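Long-range contacts in structure-specific endonuclease subunit SLX1 (Candida glabrata, PDB 4XM5), which probably serves as the catalytic subunit of the SLX1-SLX4 endonuclease, nicking branched DNA close to its junctions with single-stranded DNA during repair and recombination: residues A[2-7]-A[297-302]; A[202-207]-A[292-297]. All coordinates share one frame; numbering follows the deposited sequence.

Contact 1: residues A[2-7]-A[297-302]; sequences EEFQQI and KLNKDN
The side-chain oxygen of Gln-6 is gripped by two lysine ammonium groups from successive turns of the last helix. Lys-300 NZ donates to Gln-6 OE1 at 2.6 Å, in the carbonyl plane on a lone pair; Lys-297 NZ reaches the same OE1 at 2.9 Å, tilted 21° from that plane. Two cationic donors probably polarise the amide, and glutamine suits the place because its other end can donate: Gln-6 NE2 bonds to Ile-7 O at 2.7 Å, nearly straight, and also to Asp-9, which fixes the amide's rotation. Lys-297 NZ is steadied in turn by a salt bridge of 3.1 Å to OD1 of Asp-301, one helical turn on, with Asp-301 offering its syn lone pair. The contact thus fastens the N-terminal loop, which precedes the first strand of the GIY-YIG domain, to helix 288-302 at the other end of the chain. Lys-300, its CG anti to the backbone N (chi1 167°), runs its aliphatic chain past the loop, CD lying 3.6 Å from Phe-4 O. Beyond it, the Phe-4 ring meets Lys-300 CA at its edge, while its CE1 comes within 3.8 Å of Asn-299 OD1. Nearby, Gln-5 OE1 bonds to Arg-72 N of the second subunit.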
ATOM      1  N   GLU A   2      -9.056   3.587 -10.806  1.00 81.34           N
ATOM      2  CA  GLU A   2     -10.460   3.425 -10.448  1.00 79.18           C
ATOM      3  C   GLU A   2     -10.638   2.285  -9.447  1.00 75.95           C
ATOM      4  O   GLU A   2      -9.703   1.909  -8.731  1.00 72.31           O
ATOM      5  CB  GLU A   2     -11.306   3.172 -11.701  1.00 82.44           C
ATOM      6  N   GLU A   3     -11.840   1.726  -9.411  1.00 76.55           N
ATOM      7  CA  GLU A   3     -12.128   0.614  -8.520  1.00 74.75           C
ATOM      8  C   GLU A   3     -11.732  -0.722  -9.149  1.00 73.27           C
ATOM      9  O   GLU A   3     -12.065  -1.783  -8.623  1.00 74.91           O
ATOM     10  CB  GLU A   3     -13.608   0.599  -8.152  1.00 76.65           C
ATOM     11  CG  GLU A   3     -14.506   0.403  -9.339  1.00 80.75           C
ATOM     12  CD  GLU A   3     -15.961   0.594  -8.997  1.00 87.61           C
ATOM     13  OE1 GLU A   3     -16.442  -0.071  -8.053  1.00 88.07           O
ATOM     14  OE2 GLU A   3     -16.625   1.413  -9.667  1.00 93.98           O
ATOM     15  N   PHE A   4     -11.012  -0.675 -10.270  1.00 74.46           N
ATOM     16  CA  PHE A   4     -10.554  -1.904 -10.908  1.00 72.88           C
ATOM     17  C   PHE A   4      -9.029  -2.015 -10.977  1.00 71.91           C
ATOM     18  O   PHE A   4      -8.498  -2.880 -11.690  1.00 73.32           O
ATOM     19  CB  PHE A   4     -11.162  -2.024 -12.309  1.00 77.45           C
ATOM     20  CG  PHE A   4     -12.622  -2.373 -12.293  1.00 84.22           C
ATOM     21  CD1 PHE A   4     -13.029  -3.700 -12.267  1.00 86.42           C
ATOM     22  CD2 PHE A   4     -13.590  -1.374 -12.266  1.00 88.08           C
ATOM     23  CE1 PHE A   4     -14.374  -4.024 -12.227  1.00 90.48           C
ATOM     24  CE2 PHE A   4     -14.936  -1.691 -12.230  1.00 92.11           C
ATOM     25  CZ  PHE A   4     -15.330  -3.019 -12.212  1.00 93.23           C
ATOM     26  N   GLN A   5      -8.326  -1.156 -10.239  1.00 66.29           N
ATOM     27  CA  GLN A   5      -6.861  -1.190 -10.252  1.00 60.15           C
ATOM     28  C   GLN A   5      -6.419  -2.507  -9.625  1.00 54.44           C
ATOM     29  O   GLN A   5      -7.038  -2.984  -8.676  1.00 53.42           O
ATOM     30  CB  GLN A   5      -6.261   0.038  -9.531  1.00 55.44           C
ATOM     31  CG  GLN A   5      -5.590  -0.198  -8.179  1.00 51.84           C
ATOM     32  CD  GLN A   5      -5.072   1.109  -7.521  1.00 58.44           C
ATOM     33  OE1 GLN A   5      -5.707   1.674  -6.618  1.00 57.72           O
ATOM     34  NE2 GLN A   5      -3.915   1.578  -7.975  1.00 58.01           N
ATOM     35  N   GLN A   6      -5.378  -3.121 -10.182  1.00 52.92           N
ATOM     36  CA  GLN A   6      -4.952  -4.435  -9.721  1.00 49.82           C
ATOM     37  C   GLN A   6      -3.637  -4.355  -8.979  1.00 44.89           C
ATOM     38  O   GLN A   6      -2.907  -3.379  -9.101  1.00 45.42           O
ATOM     39  CB  GLN A   6      -4.835  -5.424 -10.894  1.00 51.92           C
ATOM     40  CG  GLN A   6      -3.709  -5.126 -11.907  1.00 53.65           C
ATOM     41  CD  GLN A   6      -3.319  -6.346 -12.769  1.00 56.63           C
ATOM     42  OE1 GLN A   6      -3.789  -6.496 -13.900  1.00 61.04           O
ATOM     43  NE2 GLN A   6      -2.468  -7.217 -12.227  1.00 53.33           N
ATOM     44  N   ILE A   7      -3.354  -5.374  -8.180  1.00 40.15           N
ATOM     45  CA  ILE A   7      -1.998  -5.606  -7.748  1.00 36.01           C
ATOM     46  C   ILE A   7      -1.169  -5.980  -8.978  1.00 36.90           C
ATOM     47  O   ILE A   7      -1.542  -6.884  -9.721  1.00 38.16           O
ATOM     48  CB  ILE A   7      -1.924  -6.723  -6.689  1.00 35.79           C
ATOM     49  CG1 ILE A   7      -2.575  -6.263  -5.378  1.00 34.77           C
ATOM     50  CG2 ILE A   7      -0.467  -7.180  -6.465  1.00 33.23           C
ATOM     51  CD1 ILE A   7      -3.013  -7.398  -4.482  1.00 35.47           C
ATOM     52  N   LYS A 297      -7.440  -9.583  -9.561  1.00 46.30           N
ATOM     53  CA  LYS A 297      -7.169  -9.763 -10.974  1.00 48.13           C
ATOM     54  C   LYS A 297      -8.321 -10.489 -11.679  1.00 50.08           C
ATOM     55  O   LYS A 297      -8.766 -10.075 -12.751  1.00 52.25           O
ATOM     56  CB  LYS A 297      -5.849 -10.521 -11.142  1.00 48.88           C
ATOM     57  CG  LYS A 297      -5.534 -10.924 -12.540  1.00 51.34           C
ATOM     58  CD  LYS A 297      -5.180  -9.716 -13.348  1.00 50.87           C
ATOM     59  CE  LYS A 297      -4.500 -10.114 -14.634  1.00 52.53           C
ATOM     60  NZ  LYS A 297      -4.342  -8.904 -15.461  1.00 52.51           N
ATOM     61  N   LEU A 298      -8.810 -11.564 -11.076  1.00 51.97           N
ATOM     62  CA  LEU A 298      -9.913 -12.315 -11.671  1.00 59.35           C
ATOM     63  C   LEU A 298     -11.143 -11.435 -11.795  1.00 61.76           C
ATOM     64  O   LEU A 298     -11.908 -11.546 -12.746  1.00 65.32           O
ATOM     65  CB  LEU A 298     -10.274 -13.545 -10.835  1.00 62.56           C
ATOM     66  CG  LEU A 298      -9.473 -14.835 -10.864  1.00 65.33           C
ATOM     67  CD1 LEU A 298      -9.684 -15.505  -9.520  1.00 66.67           C
ATOM     68  CD2 LEU A 298      -9.954 -15.739 -11.990  1.00 68.86           C
ATOM     69  N   ASN A 299     -11.343 -10.578 -10.804  1.00 59.16           N
ATOM     70  CA  ASN A 299     -12.451  -9.652 -10.848  1.00 60.89           C
ATOM     71  C   ASN A 299     -12.257  -8.624 -11.951  1.00 62.48           C
ATOM     72  O   ASN A 299     -13.172  -8.346 -12.715  1.00 65.71           O
ATOM     73  CB  ASN A 299     -12.611  -8.961  -9.507  1.00 58.05           C
ATOM     74  CG  ASN A 299     -13.725  -7.954  -9.517  1.00 58.79           C
ATOM     75  OD1 ASN A 299     -13.503  -6.772  -9.764  1.00 57.91           O
ATOM     76  ND2 ASN A 299     -14.937  -8.417  -9.272  1.00 61.08           N
ATOM     77  N   LYS A 300     -11.049  -8.074 -12.029  1.00 62.79           N
ATOM     78  CA  LYS A 300     -10.697  -7.063 -13.028  1.00 64.74           C
ATOM     79  C   LYS A 300     -10.807  -7.565 -14.463  1.00 69.41           C
ATOM     80  O   LYS A 300     -11.409  -6.908 -15.314  1.00 70.28           O
ATOM     81  CB  LYS A 300      -9.272  -6.559 -12.789  1.00 62.87           C
ATOM     82  CG  LYS A 300      -8.696  -5.746 -13.952  1.00 64.45           C
ATOM     83  CD  LYS A 300      -7.199  -5.499 -13.772  1.00 62.85           C
ATOM     84  CE  LYS A 300      -6.630  -4.635 -14.883  1.00 64.42           C
ATOM     85  NZ  LYS A 300      -5.375  -5.229 -15.463  1.00 66.97           N
ATOM     86  N   ASP A 301     -10.211  -8.723 -14.731  1.00 72.38           N
ATOM     87  CA  ASP A 301     -10.141  -9.238 -16.094  1.00 79.53           C
ATOM     88  C   ASP A 301     -11.529  -9.502 -16.675  1.00 87.78           C
ATOM     89  O   ASP A 301     -11.762  -9.251 -17.857  1.00 92.54           O
ATOM     90  CB  ASP A 301      -9.288 -10.510 -16.143  1.00 79.30           C
ATOM     91  CG  ASP A 301      -7.791 -10.211 -16.219  1.00 76.87           C
ATOM     92  OD1 ASP A 301      -7.385  -9.041 -15.981  1.00 72.06           O
ATOM     93  OD2 ASP A 301      -7.021 -11.153 -16.521  1.00 79.89           O
ATOM     94  N   ASN A 302     -12.445  -9.989 -15.842  1.00 92.12           N
ATOM     95  CA  ASN A 302     -13.827 -10.240 -16.264  1.00 98.23           C
ATOM     96  C   ASN A 302     -14.499  -9.004 -16.868  1.00101.36           C
ATOM     97  O   ASN A 302     -14.936  -9.023 -18.016  1.00106.05           O
ATOM     98  CB  ASN A 302     -14.654 -10.752 -15.084  1.00 97.13           C
ATOM     99  CG  ASN A 302     -16.130 -10.502 -15.261  1.00 98.84           C
ATOM    100  OD1 ASN A 302     -16.713 -10.872 -16.275  1.00103.17           O
ATOM    101  ND2 ASN A 302     -16.745  -9.851 -14.279  1.00 96.30           N
TER

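Contact 2: residues A[202-207]-A[292-297]; sequences TKTLLL and IYYSIK
With CG swung anti to its carbonyl carbon (chi1 -67°), Tyr-294 sends its ring across to helix 176-214, where Thr-204 presents its methyl, held anti to the backbone N. The two meet in a CH-pi contact between packed helices: segment 202-207 of the long helix 176-214 and segment 292-297 of helix 288-302, the last of the chain, which follows the predicted SLX1-type zinc finger in sequence, cross at -57° with their axes 10.7 Å apart. Thr-204 CG2 sits 3.8 Å from the centroid of the Tyr-294 ring, 27° off its normal. Threonine fits here because its branches divide the work: the methyl rests on one face of the ring, toward its CZ rim, while OG1 turns back to bond with Glu-200 O in its own helix. The opposite face of Tyr-294 is backed by Tyr-293, whose CD2 stands over the ring centre and whose hydroxyl bonds to Asp-9. Tyr-294 is therefore held between two neighbours, and its edge abuts Leu-205, with CD2 of the leucine 3.5 Å from Tyr-294 CD1. Leu-205 is buried, and its forked end touches both this ring and the aliphatic part of Lys-297. There, Leu-205 CD1 meets Lys-297 CG at 3.5 Å.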
ATOM      1  N   THR A 202      -0.086 -16.592 -14.788  1.00 49.24           N
ATOM      2  CA  THR A 202      -0.990 -16.911 -15.899  1.00 51.92           C
ATOM      3  C   THR A 202      -1.670 -18.282 -15.777  1.00 55.05           C
ATOM      4  O   THR A 202      -2.890 -18.395 -15.879  1.00 56.77           O
ATOM      5  CB  THR A 202      -0.227 -16.874 -17.226  1.00 52.17           C
ATOM      6  OG1 THR A 202       0.401 -15.590 -17.366  1.00 48.32           O
ATOM      7  CG2 THR A 202      -1.151 -17.164 -18.400  1.00 51.85           C
ATOM      8  N   LYS A 203      -0.870 -19.327 -15.581  1.00 56.85           N
ATOM      9  CA  LYS A 203      -1.410 -20.663 -15.354  1.00 59.65           C
ATOM     10  C   LYS A 203      -2.407 -20.682 -14.201  1.00 59.24           C
ATOM     11  O   LYS A 203      -3.514 -21.218 -14.345  1.00 60.41           O
ATOM     12  CB  LYS A 203      -0.294 -21.659 -15.064  1.00 62.85           C
ATOM     13  CG  LYS A 203      -0.795 -23.028 -14.644  1.00 69.07           C
ATOM     14  CD  LYS A 203       0.361 -23.962 -14.295  1.00 72.95           C
ATOM     15  CE  LYS A 203      -0.135 -25.374 -13.991  1.00 78.62           C
ATOM     16  NZ  LYS A 203       0.982 -26.296 -13.655  1.00 80.90           N
ATOM     17  N   THR A 204      -2.019 -20.110 -13.061  1.00 56.09           N
ATOM     18  CA  THR A 204      -2.874 -20.167 -11.879  1.00 56.30           C
ATOM     19  C   THR A 204      -4.185 -19.420 -12.151  1.00 55.51           C
ATOM     20  O   THR A 204      -5.250 -19.950 -11.861  1.00 57.16           O
ATOM     21  CB  THR A 204      -2.164 -19.608 -10.622  1.00 56.02           C
ATOM     22  OG1 THR A 204      -0.997 -20.386 -10.343  1.00 57.13           O
ATOM     23  CG2 THR A 204      -3.066 -19.679  -9.404  1.00 57.45           C
ATOM     24  N   LEU A 205      -4.108 -18.225 -12.741  1.00 53.96           N
ATOM     25  CA  LEU A 205      -5.298 -17.464 -13.142  1.00 55.42           C
ATOM     26  C   LEU A 205      -6.256 -18.232 -14.040  1.00 58.53           C
ATOM     27  O   LEU A 205      -7.455 -18.349 -13.755  1.00 60.63           O
ATOM     28  CB  LEU A 205      -4.888 -16.197 -13.877  1.00 55.60           C
ATOM     29  CG  LEU A 205      -4.601 -14.944 -13.063  1.00 56.00           C
ATOM     30  CD1 LEU A 205      -4.185 -13.857 -14.012  1.00 57.10           C
ATOM     31  CD2 LEU A 205      -5.803 -14.502 -12.239  1.00 58.38           C
ATOM     32  N   LEU A 206      -5.724 -18.730 -15.149  1.00 60.73           N
ATOM     33  CA  LEU A 206      -6.528 -19.470 -16.128  1.00 62.40           C
ATOM     34  C   LEU A 206      -7.300 -20.617 -15.483  1.00 62.97           C
ATOM     35  O   LEU A 206      -8.460 -20.845 -15.816  1.00 63.49           O
ATOM     36  CB  LEU A 206      -5.642 -19.987 -17.262  1.00 62.86           C
ATOM     37  CG  LEU A 206      -5.176 -18.916 -18.251  1.00 61.85           C
ATOM     38  CD1 LEU A 206      -4.191 -19.517 -19.241  1.00 63.02           C
ATOM     39  CD2 LEU A 206      -6.344 -18.278 -18.984  1.00 61.55           C
ATOM     40  N   LEU A 207      -6.667 -21.309 -14.538  1.00 62.41           N
ATOM     41  CA  LEU A 207      -7.326 -22.410 -13.828  1.00 66.21           C
ATOM     42  C   LEU A 207      -8.363 -21.914 -12.811  1.00 65.39           C
ATOM     43  O   LEU A 207      -9.338 -22.614 -12.550  1.00 69.14           O
ATOM     44  CB  LEU A 207      -6.290 -23.311 -13.135  1.00 66.94           C
ATOM     45  CG  LEU A 207      -5.344 -24.132 -14.035  1.00 68.25           C
ATOM     46  CD1 LEU A 207      -4.070 -24.540 -13.294  1.00 63.38           C
ATOM     47  CD2 LEU A 207      -6.056 -25.352 -14.625  1.00 68.27           C
ATOM     48  N   ILE A 292      -5.248 -12.235  -2.509  1.00 40.26           N
ATOM     49  CA  ILE A 292      -5.827 -10.982  -2.967  1.00 39.46           C
ATOM     50  C   ILE A 292      -5.450 -10.674  -4.419  1.00 37.17           C
ATOM     51  O   ILE A 292      -6.306 -10.261  -5.206  1.00 37.19           O
ATOM     52  CB  ILE A 292      -5.407  -9.800  -2.076  1.00 39.51           C
ATOM     53  CG1 ILE A 292      -5.960  -9.992  -0.665  1.00 40.67           C
ATOM     54  CG2 ILE A 292      -5.914  -8.493  -2.666  1.00 38.12           C
ATOM     55  CD1 ILE A 292      -5.672  -8.849   0.256  1.00 38.18           C
ATOM     56  N   TYR A 293      -4.185 -10.878  -4.782  1.00 36.92           N
ATOM     57  CA  TYR A 293      -3.777 -10.625  -6.166  1.00 37.44           C
ATOM     58  C   TYR A 293      -4.709 -11.336  -7.173  1.00 42.79           C
ATOM     59  O   TYR A 293      -5.219 -10.704  -8.105  1.00 44.08           O
ATOM     60  CB  TYR A 293      -2.329 -11.056  -6.429  1.00 37.26           C
ATOM     61  CG  TYR A 293      -2.052 -11.170  -7.936  1.00 40.42           C
ATOM     62  CD1 TYR A 293      -1.676 -10.056  -8.672  1.00 38.20           C
ATOM     63  CD2 TYR A 293      -2.208 -12.390  -8.625  1.00 42.42           C
ATOM     64  CE1 TYR A 293      -1.454 -10.131 -10.034  1.00 38.97           C
ATOM     65  CE2 TYR A 293      -2.001 -12.468  -9.993  1.00 44.02           C
ATOM     66  CZ  TYR A 293      -1.615 -11.327 -10.685  1.00 44.04           C
ATOM     67  OH  TYR A 293      -1.388 -11.354 -12.044  1.00 46.45           O
ATOM     68  N   TYR A 294      -4.941 -12.636  -6.995  1.00 44.56           N
ATOM     69  CA  TYR A 294      -5.749 -13.347  -7.980  1.00 48.40           C
ATOM     70  C   TYR A 294      -7.196 -12.931  -7.825  1.00 48.28           C
ATOM     71  O   TYR A 294      -7.932 -12.863  -8.806  1.00 47.39           O
ATOM     72  CB  TYR A 294      -5.631 -14.867  -7.849  1.00 50.63           C
ATOM     73  CG  TYR A 294      -4.289 -15.436  -8.181  1.00 54.46           C
ATOM     74  CD1 TYR A 294      -3.874 -15.578  -9.502  1.00 54.52           C
ATOM     75  CD2 TYR A 294      -3.451 -15.877  -7.177  1.00 52.30           C
ATOM     76  CE1 TYR A 294      -2.628 -16.133  -9.808  1.00 58.74           C
ATOM     77  CE2 TYR A 294      -2.224 -16.426  -7.463  1.00 54.72           C
ATOM     78  CZ  TYR A 294      -1.810 -16.555  -8.777  1.00 58.64           C
ATOM     79  OH  TYR A 294      -0.580 -17.093  -9.021  1.00 53.48           O
ATOM     80  N   SER A 295      -7.604 -12.641  -6.593  1.00 46.52           N
ATOM     81  CA  SER A 295      -8.972 -12.213  -6.363  1.00 46.54           C
ATOM     82  C   SER A 295      -9.247 -10.963  -7.158  1.00 45.32           C
ATOM     83  O   SER A 295     -10.233 -10.871  -7.882  1.00 48.63           O
ATOM     84  CB  SER A 295      -9.228 -11.951  -4.886  1.00 47.23           C
ATOM     85  OG  SER A 295     -10.590 -11.553  -4.659  1.00 49.01           O
ATOM     86  N   ILE A 296      -8.365  -9.993  -7.005  1.00 43.17           N
ATOM     87  CA  ILE A 296      -8.540  -8.688  -7.627  1.00 43.15           C
ATOM     88  C   ILE A 296      -8.442  -8.828  -9.132  1.00 46.00           C
ATOM     89  O   ILE A 296      -9.239  -8.271  -9.883  1.00 48.23           O
ATOM     90  CB  ILE A 296      -7.467  -7.676  -7.127  1.00 46.89           C
ATOM     91  CG1 ILE A 296      -7.755  -7.249  -5.685  1.00 46.95           C
ATOM     92  CG2 ILE A 296      -7.399  -6.474  -8.032  1.00 44.77           C
ATOM     93  CD1 ILE A 296      -9.196  -6.818  -5.430  1.00 46.60           C
ATOM     94  N   LYS A 297      -7.440  -9.583  -9.561  1.00 46.30           N
ATOM     95  CA  LYS A 297      -7.169  -9.763 -10.974  1.00 48.13           C
ATOM     96  C   LYS A 297      -8.321 -10.489 -11.679  1.00 50.08           C
ATOM     97  O   LYS A 297      -8.766 -10.075 -12.751  1.00 52.25           O
ATOM     98  CB  LYS A 297      -5.849 -10.521 -11.142  1.00 48.88           C
ATOM     99  CG  LYS A 297      -5.534 -10.924 -12.540  1.00 51.34           C
ATOM    100  CD  LYS A 297      -5.180  -9.716 -13.348  1.00 50.87           C
ATOM    101  CE  LYS A 297      -4.500 -10.114 -14.634  1.00 52.53           C
ATOM    102  NZ  LYS A 297      -4.342  -8.904 -15.461  1.00 52.51           N
TER

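In the fold
Both contacts use helix 288-302, and their centres lie 10 Å apart. Contact 1 is at the surface, among partly exposed side chains, and relies on charged and amide groups; contact 2 lies deeper, includes two buried residues, and holds helix against helix by apolar and aromatic packing without a hydrogen bond between its segments. Lys-297 belongs to both, giving its ammonium end to the first and its methylenes to the second. Contact 1 brings the two chain ends together, and contact 2 forms within the chain between them. The two also touch directly, Ile-7 packing on Ile-292 and Tyr-293, and each reaches the second subunit, where Arg-72 packs against Asn-299 and Ile-296.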